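Glycogen synthase (Cyanobacterium sp. CLg1, PDB 6GNF) is a bacterial glycogen synthase of the starch synthase family, a two-domain glycosyltransferase crystallised with adenosine-5'-diphosphate and a glycan bound between its domains. Local coordinates at residues 421-435 with 446-458. Sequence-based numbering, arbitrary orientation.
Sequences TAGADYCLMPSRFEP and YGTIPVVAPVGGL. With AC1 (4,6-dideoxy-4-{[(1S,4R,5S,6S)-4,5,6-trihydroxy-3-(hydroxymethyl)cyclohex-2-en-1-yl]amino}-alpha-D-glucopyranose), chain D.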
loop_
_atom_site.group_PDB
_atom_site.type_symbol
_atom_site.label_atom_id
_atom_site.label_comp_id
_atom_site.label_asym_id
_atom_site.label_seq_id
_atom_site.Cartn_x
_atom_site.Cartn_y
_atom_site.Cartn_z
ATOM N N THR A 421 -5.100 -11.016 14.389
ATOM C CA THR A 421 -4.248 -11.856 13.557
ATOM C C THR A 421 -3.903 -13.178 14.231
ATOM O O THR A 421 -3.870 -14.207 13.563
ATOM C CB THR A 421 -2.944 -11.129 13.201
ATOM O OG1 THR A 421 -3.259 -9.849 12.650
ATOM C CG2 THR A 421 -2.127 -11.921 12.195
ATOM N N ALA A 422 -3.612 -13.129 15.529
ATOM C CA ALA A 422 -3.251 -14.317 16.286
ATOM C C ALA A 422 -4.479 -15.110 16.709
ATOM O O ALA A 422 -4.507 -16.338 16.594
ATOM C CB ALA A 422 -2.434 -13.928 17.507
ATOM N N GLY A 423 -5.519 -14.409 17.152
ATOM C CA GLY A 423 -6.684 -15.055 17.754
ATOM C C GLY A 423 -7.669 -15.643 16.765
ATOM O O GLY A 423 -8.308 -16.655 17.050
ATOM N N ALA A 424 -7.810 -14.998 15.614
ATOM C CA ALA A 424 -8.769 -15.433 14.607
ATOM C C ALA A 424 -8.342 -16.746 13.967
ATOM O O ALA A 424 -7.149 -17.036 13.854
ATOM C CB ALA A 424 -8.936 -14.367 13.532
ATOM N N ASP A 425 -9.326 -17.520 13.522
ATOM C CA ASP A 425 -9.066 -18.727 12.745
ATOM C C ASP A 425 -8.875 -18.379 11.285
ATOM O O ASP A 425 -8.099 -19.022 10.581
ATOM C CB ASP A 425 -10.232 -19.687 12.885
ATOM C CG ASP A 425 -10.423 -20.133 14.300
ATOM O OD1 ASP A 425 -9.412 -20.533 14.906
ATOM O OD2 ASP A 425 -11.570 -20.084 14.800
ATOM N N TYR A 426 -9.605 -17.359 10.835
ATOM C CA TYR A 426 -9.609 -16.968 9.437
ATOM C C TYR A 426 -9.365 -15.468 9.265
ATOM O O TYR A 426 -9.850 -14.658 10.049
ATOM C CB TYR A 426 -10.940 -17.368 8.804
ATOM C CG TYR A 426 -11.196 -18.860 8.837
ATOM C CD1 TYR A 426 -10.502 -19.717 7.993
ATOM C CD2 TYR A 426 -12.116 -19.414 9.721
ATOM C CE1 TYR A 426 -10.722 -21.085 8.018
ATOM C CE2 TYR A 426 -12.344 -20.783 9.759
ATOM C CZ TYR A 426 -11.649 -21.619 8.905
ATOM O OH TYR A 426 -11.884 -22.985 8.936
ATOM N N CYS A 427 -8.622 -15.122 8.218
ATOM C CA CYS A 427 -8.388 -13.734 7.826
ATOM C C CYS A 427 -9.247 -13.412 6.601
ATOM O O CYS A 427 -9.005 -13.916 5.509
ATOM C CB CYS A 427 -6.911 -13.531 7.513
ATOM S SG CYS A 427 -6.528 -11.938 6.784
ATOM N N LEU A 428 -10.245 -12.558 6.796
ATOM C CA LEU A 428 -11.285 -12.313 5.804
ATOM C C LEU A 428 -11.008 -11.039 5.013
ATOM O O LEU A 428 -10.976 -9.947 5.588
ATOM C CB LEU A 428 -12.624 -12.197 6.526
ATOM C CG LEU A 428 -13.915 -12.151 5.717
ATOM C CD1 LEU A 428 -14.173 -13.486 5.046
ATOM C CD2 LEU A 428 -15.081 -11.786 6.625
ATOM N N MET A 429 -10.775 -11.184 3.703
ATOM C CA MET A 429 -10.464 -10.052 2.824
ATOM C C MET A 429 -11.334 -10.046 1.563
ATOM O O MET A 429 -10.898 -10.495 0.499
ATOM C CB MET A 429 -8.994 -10.097 2.411
ATOM C CG MET A 429 -8.021 -10.119 3.580
ATOM S SD MET A 429 -6.313 -10.158 3.021
ATOM C CE MET A 429 -6.153 -8.535 2.306
ATOM N N PRO A 430 -12.547 -9.477 1.655
ATOM C CA PRO A 430 -13.453 -9.389 0.513
ATOM C C PRO A 430 -13.142 -8.190 -0.385
ATOM O O PRO A 430 -14.019 -7.362 -0.650
ATOM C CB PRO A 430 -14.816 -9.231 1.186
ATOM C CG PRO A 430 -14.513 -8.449 2.413
ATOM C CD PRO A 430 -13.157 -8.913 2.873
ATOM N N SER A 431 -11.900 -8.107 -0.851
ATOM C CA SER A 431 -11.457 -6.975 -1.648
ATOM C C SER A 431 -12.078 -6.998 -3.042
ATOM O O SER A 431 -12.233 -8.055 -3.642
ATOM C CB SER A 431 -9.928 -6.963 -1.766
ATOM O OG SER A 431 -9.325 -6.897 -0.486
ATOM N N ARG A 432 -12.422 -5.818 -3.551
ATOM C CA ARG A 432 -12.900 -5.666 -4.922
ATOM C C ARG A 432 -11.741 -5.601 -5.913
ATOM O O ARG A 432 -11.888 -5.979 -7.068
ATOM C CB ARG A 432 -13.777 -4.422 -5.046
ATOM C CG ARG A 432 -15.083 -4.531 -4.272
ATOM C CD ARG A 432 -15.997 -3.350 -4.538
ATOM N NE ARG A 432 -17.334 -3.560 -3.971
ATOM C CZ ARG A 432 -17.732 -3.200 -2.749
ATOM N NH1 ARG A 432 -16.910 -2.589 -1.907
ATOM N NH2 ARG A 432 -18.974 -3.457 -2.364
ATOM N N PHE A 433 -10.611 -5.063 -5.476
ATOM C CA PHE A 433 -9.344 -5.203 -6.191
ATOM C C PHE A 433 -8.227 -5.140 -5.150
ATOM O O PHE A 433 -8.391 -4.508 -4.098
ATOM C CB PHE A 433 -9.186 -4.118 -7.258
ATOM C CG PHE A 433 -9.322 -2.722 -6.724
ATOM C CD1 PHE A 433 -10.574 -2.139 -6.578
ATOM C CD2 PHE A 433 -8.197 -1.988 -6.361
ATOM C CE1 PHE A 433 -10.705 -0.850 -6.086
ATOM C CE2 PHE A 433 -8.320 -0.698 -5.864
ATOM C CZ PHE A 433 -9.578 -0.131 -5.722
ATOM N N GLU A 434 -7.107 -5.809 -5.420
ATOM C CA GLU A 434 -6.033 -5.910 -4.444
ATOM C C GLU A 434 -4.700 -6.178 -5.124
ATOM O O GLU A 434 -4.381 -7.325 -5.427
ATOM C CB GLU A 434 -6.344 -7.011 -3.424
ATOM C CG GLU A 434 -5.534 -6.905 -2.143
ATOM C CD GLU A 434 -5.889 -5.676 -1.344
ATOM O OE1 GLU A 434 -7.008 -5.660 -0.790
ATOM O OE2 GLU A 434 -5.060 -4.739 -1.264
ATOM N N PRO A 435 -3.916 -5.118 -5.384
ATOM C CA PRO A 435 -2.617 -5.269 -6.018
ATOM C C PRO A 435 -1.750 -6.374 -5.413
ATOM O O PRO A 435 -1.187 -7.190 -6.143
ATOM C CB PRO A 435 -1.989 -3.881 -5.838
ATOM C CG PRO A 435 -3.156 -2.971 -5.940
ATOM C CD PRO A 435 -4.289 -3.700 -5.266
ATOM N N TYR A 446 1.061 -16.515 11.320
ATOM C CA TYR A 446 0.426 -16.829 12.600
ATOM C C TYR A 446 -0.428 -18.111 12.551
ATOM O O TYR A 446 -1.058 -18.467 13.538
ATOM C CB TYR A 446 -0.435 -15.644 13.069
ATOM C CG TYR A 446 0.368 -14.480 13.634
ATOM C CD1 TYR A 446 1.156 -13.698 12.811
ATOM C CD2 TYR A 446 0.326 -14.167 14.986
ATOM C CE1 TYR A 446 1.891 -12.636 13.309
ATOM C CE2 TYR A 446 1.057 -13.106 15.500
ATOM C CZ TYR A 446 1.837 -12.339 14.654
ATOM O OH TYR A 446 2.585 -11.274 15.138
ATOM N N GLY A 447 -0.468 -18.783 11.405
ATOM C CA GLY A 447 -1.286 -19.985 11.245
ATOM C C GLY A 447 -2.761 -19.669 11.081
ATOM O O GLY A 447 -3.622 -20.518 11.283
ATOM N N THR A 448 -3.046 -18.432 10.698
ATOM C CA THR A 448 -4.410 -17.968 10.498
ATOM C C THR A 448 -4.696 -18.040 9.002
ATOM O O THR A 448 -3.945 -17.501 8.193
ATOM C CB THR A 448 -4.578 -16.531 11.041
ATOM O OG1 THR A 448 -4.365 -16.533 12.461
ATOM C CG2 THR A 448 -5.966 -15.980 10.755
ATOM N N ILE A 449 -5.799 -18.691 8.650
ATOM C CA ILE A 449 -6.062 -19.086 7.271
ATOM C C ILE A 449 -6.789 -17.994 6.486
ATOM O O ILE A 449 -7.891 -17.592 6.871
ATOM C CB ILE A 449 -6.899 -20.377 7.241
ATOM C CG1 ILE A 449 -6.066 -21.540 7.789
ATOM C CG2 ILE A 449 -7.374 -20.679 5.827
ATOM C CD1 ILE A 449 -6.871 -22.768 8.157
ATOM N N PRO A 450 -6.197 -17.535 5.364
ATOM C CA PRO A 450 -6.874 -16.519 4.558
ATOM C C PRO A 450 -8.113 -17.026 3.815
ATOM O O PRO A 450 -8.101 -18.120 3.248
ATOM C CB PRO A 450 -5.800 -16.085 3.544
ATOM C CG PRO A 450 -4.504 -16.539 4.119
ATOM C CD PRO A 450 -4.825 -17.782 4.885
ATOM N N VAL A 451 -9.166 -16.212 3.836
ATOM C CA VAL A 451 -10.345 -16.408 3.007
ATOM C C VAL A 451 -10.514 -15.098 2.251
ATOM O O VAL A 451 -10.929 -14.094 2.824
ATOM C CB VAL A 451 -11.597 -16.738 3.848
ATOM C CG1 VAL A 451 -12.802 -17.003 2.962
ATOM C CG2 VAL A 451 -11.334 -17.921 4.755
ATOM N N VAL A 452 -10.188 -15.122 0.961
ATOM C CA VAL A 452 -9.924 -13.908 0.209
ATOM C C VAL A 452 -10.678 -13.843 -1.116
ATOM O O VAL A 452 -11.094 -14.857 -1.664
ATOM C CB VAL A 452 -8.409 -13.766 -0.064
ATOM C CG1 VAL A 452 -7.641 -13.761 1.249
ATOM C CG2 VAL A 452 -7.894 -14.883 -0.959
ATOM N N ALA A 453 -10.863 -12.626 -1.610
ATOM C CA ALA A 453 -11.431 -12.417 -2.933
ATOM C C ALA A 453 -10.437 -12.868 -4.006
ATOM O O ALA A 453 -9.227 -12.714 -3.837
ATOM C CB ALA A 453 -11.783 -10.953 -3.138
ATOM N N PRO A 454 -10.947 -13.404 -5.122
ATOM C CA PRO A 454 -10.092 -13.883 -6.203
ATOM C C PRO A 454 -9.640 -12.749 -7.122
ATOM O O PRO A 454 -9.996 -12.722 -8.291
ATOM C CB PRO A 454 -11.017 -14.855 -6.942
ATOM C CG PRO A 454 -12.367 -14.228 -6.809
ATOM C CD PRO A 454 -12.380 -13.573 -5.447
ATOM N N VAL A 455 -8.841 -11.826 -6.600
ATOM C CA VAL A 455 -8.361 -10.683 -7.387
ATOM C C VAL A 455 -6.910 -10.364 -7.054
ATOM O O VAL A 455 -6.459 -10.580 -5.930
ATOM C CB VAL A 455 -9.239 -9.429 -7.171
ATOM C CG1 VAL A 455 -10.658 -9.665 -7.682
ATOM C CG2 VAL A 455 -9.271 -9.024 -5.698
ATOM N N GLY A 456 -6.187 -9.872 -8.055
ATOM C CA GLY A 456 -4.816 -9.392 -7.882
ATOM C C GLY A 456 -3.916 -10.387 -7.181
ATOM O O GLY A 456 -3.988 -11.585 -7.446
ATOM N N GLY A 457 -3.079 -9.893 -6.279
ATOM C CA GLY A 457 -2.094 -10.722 -5.598
ATOM C C GLY A 457 -2.643 -11.686 -4.565
ATOM O O GLY A 457 -1.906 -12.538 -4.064
ATOM N N LEU A 458 -3.934 -11.585 -4.256
ATOM C CA LEU A 458 -4.572 -12.558 -3.373
ATOM C C LEU A 458 -4.603 -13.929 -4.042
ATOM O O LEU A 458 -4.466 -14.955 -3.376
ATOM C CB LEU A 458 -5.983 -12.114 -2.990
ATOM C CG LEU A 458 -6.075 -10.795 -2.214
ATOM C CD1 LEU A 458 -7.529 -10.361 -2.050
ATOM C CD2 LEU A 458 -5.393 -10.903 -0.864
HETATM C C1 AC1 D . -1.616 4.888 -0.661
HETATM O O2 AC1 D . -0.517 4.999 -2.833
HETATM C C2 AC1 D . -0.732 4.163 -1.677
HETATM C C4A AC1 D . -0.589 -3.184 -1.759
HETATM C C3 AC1 D . -1.328 2.815 -2.089
HETATM O O3 AC1 D . -0.346 2.147 -2.887
HETATM C C4 AC1 D . -1.724 1.964 -0.862
HETATM N N4A AC1 D . -2.302 0.639 -1.185
HETATM C C5 AC1 D . -2.686 2.817 -0.020
HETATM O O5 AC1 D . -2.019 4.013 0.403
HETATM C C6 AC1 D . -3.182 2.108 1.230
HETATM C C1B AC1 D . -1.656 -0.404 -1.986
HETATM C C2B AC1 D . -2.526 -1.670 -2.242
HETATM O O2B AC1 D . -3.870 -1.543 -1.790
HETATM C C3B AC1 D . -2.061 -2.952 -1.588
HETATM O O3B AC1 D . -2.735 -4.055 -2.194
HETATM O O4 AC1 D . -0.258 -4.300 -0.927
HETATM C C5B AC1 D . 0.196 -1.963 -1.354
HETATM C C7B AC1 D . -0.301 -0.738 -1.411
HETATM C C6B AC1 D . 1.614 -2.145 -0.915
HETATM O O6B AC1 D . 2.308 -2.763 -2.000
HETATM O O HOH W 1 -6.540 -20.989 11.798
#
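The extended first torsion of Glu434 (chi1 -162°) and a bend at chi2 lay its CB and CG across Leu458, while its carboxylate turns away toward AC1. Glu434 CB comes within 3.8 Å of Leu458 CD1. Glu434 OE2 accepts a 2.6 Å hydrogen bond from AC1 O3B and forms a salt bridge with Lys363; Ser431 OG donates to the anti lone pair of Glu434 OE1, 2.6 Å away, which, with the bonds to OE2, helps set the carboxylate's rotation. Glu434 O accepts a hydrogen bond from Gly457 N (3.0 Å). Strands 426-429 and 449-452 run parallel, the first and last strands of a beta-alpha-beta unit in the Rossmann-like C-terminal domain of a GT-B fold. Their hydrogen bonds run from Ile449 N to Asp425 O through to Ala453 N to Met429 O, with Val451 N to Cys427 O the straightest at 175°. Tyr426 CD1 packs on Ile449 CB (3.7 Å) and Val451 CG2, whereas Met429 CE meets Leu458 CD2. At the far end Thr448 OG1 donates to Thr421 O (2.6 Å), and Thr421 CG2 sits over one face of the Tyr446 ring. The loop following strand 426-429 thus carries Glu434 and Pro435 to the ligands, Glu434 also touching ADP, with three partners holding its carboxylate: AC1 O3B and Lys363 at OE2, Ser431 OG at OE1.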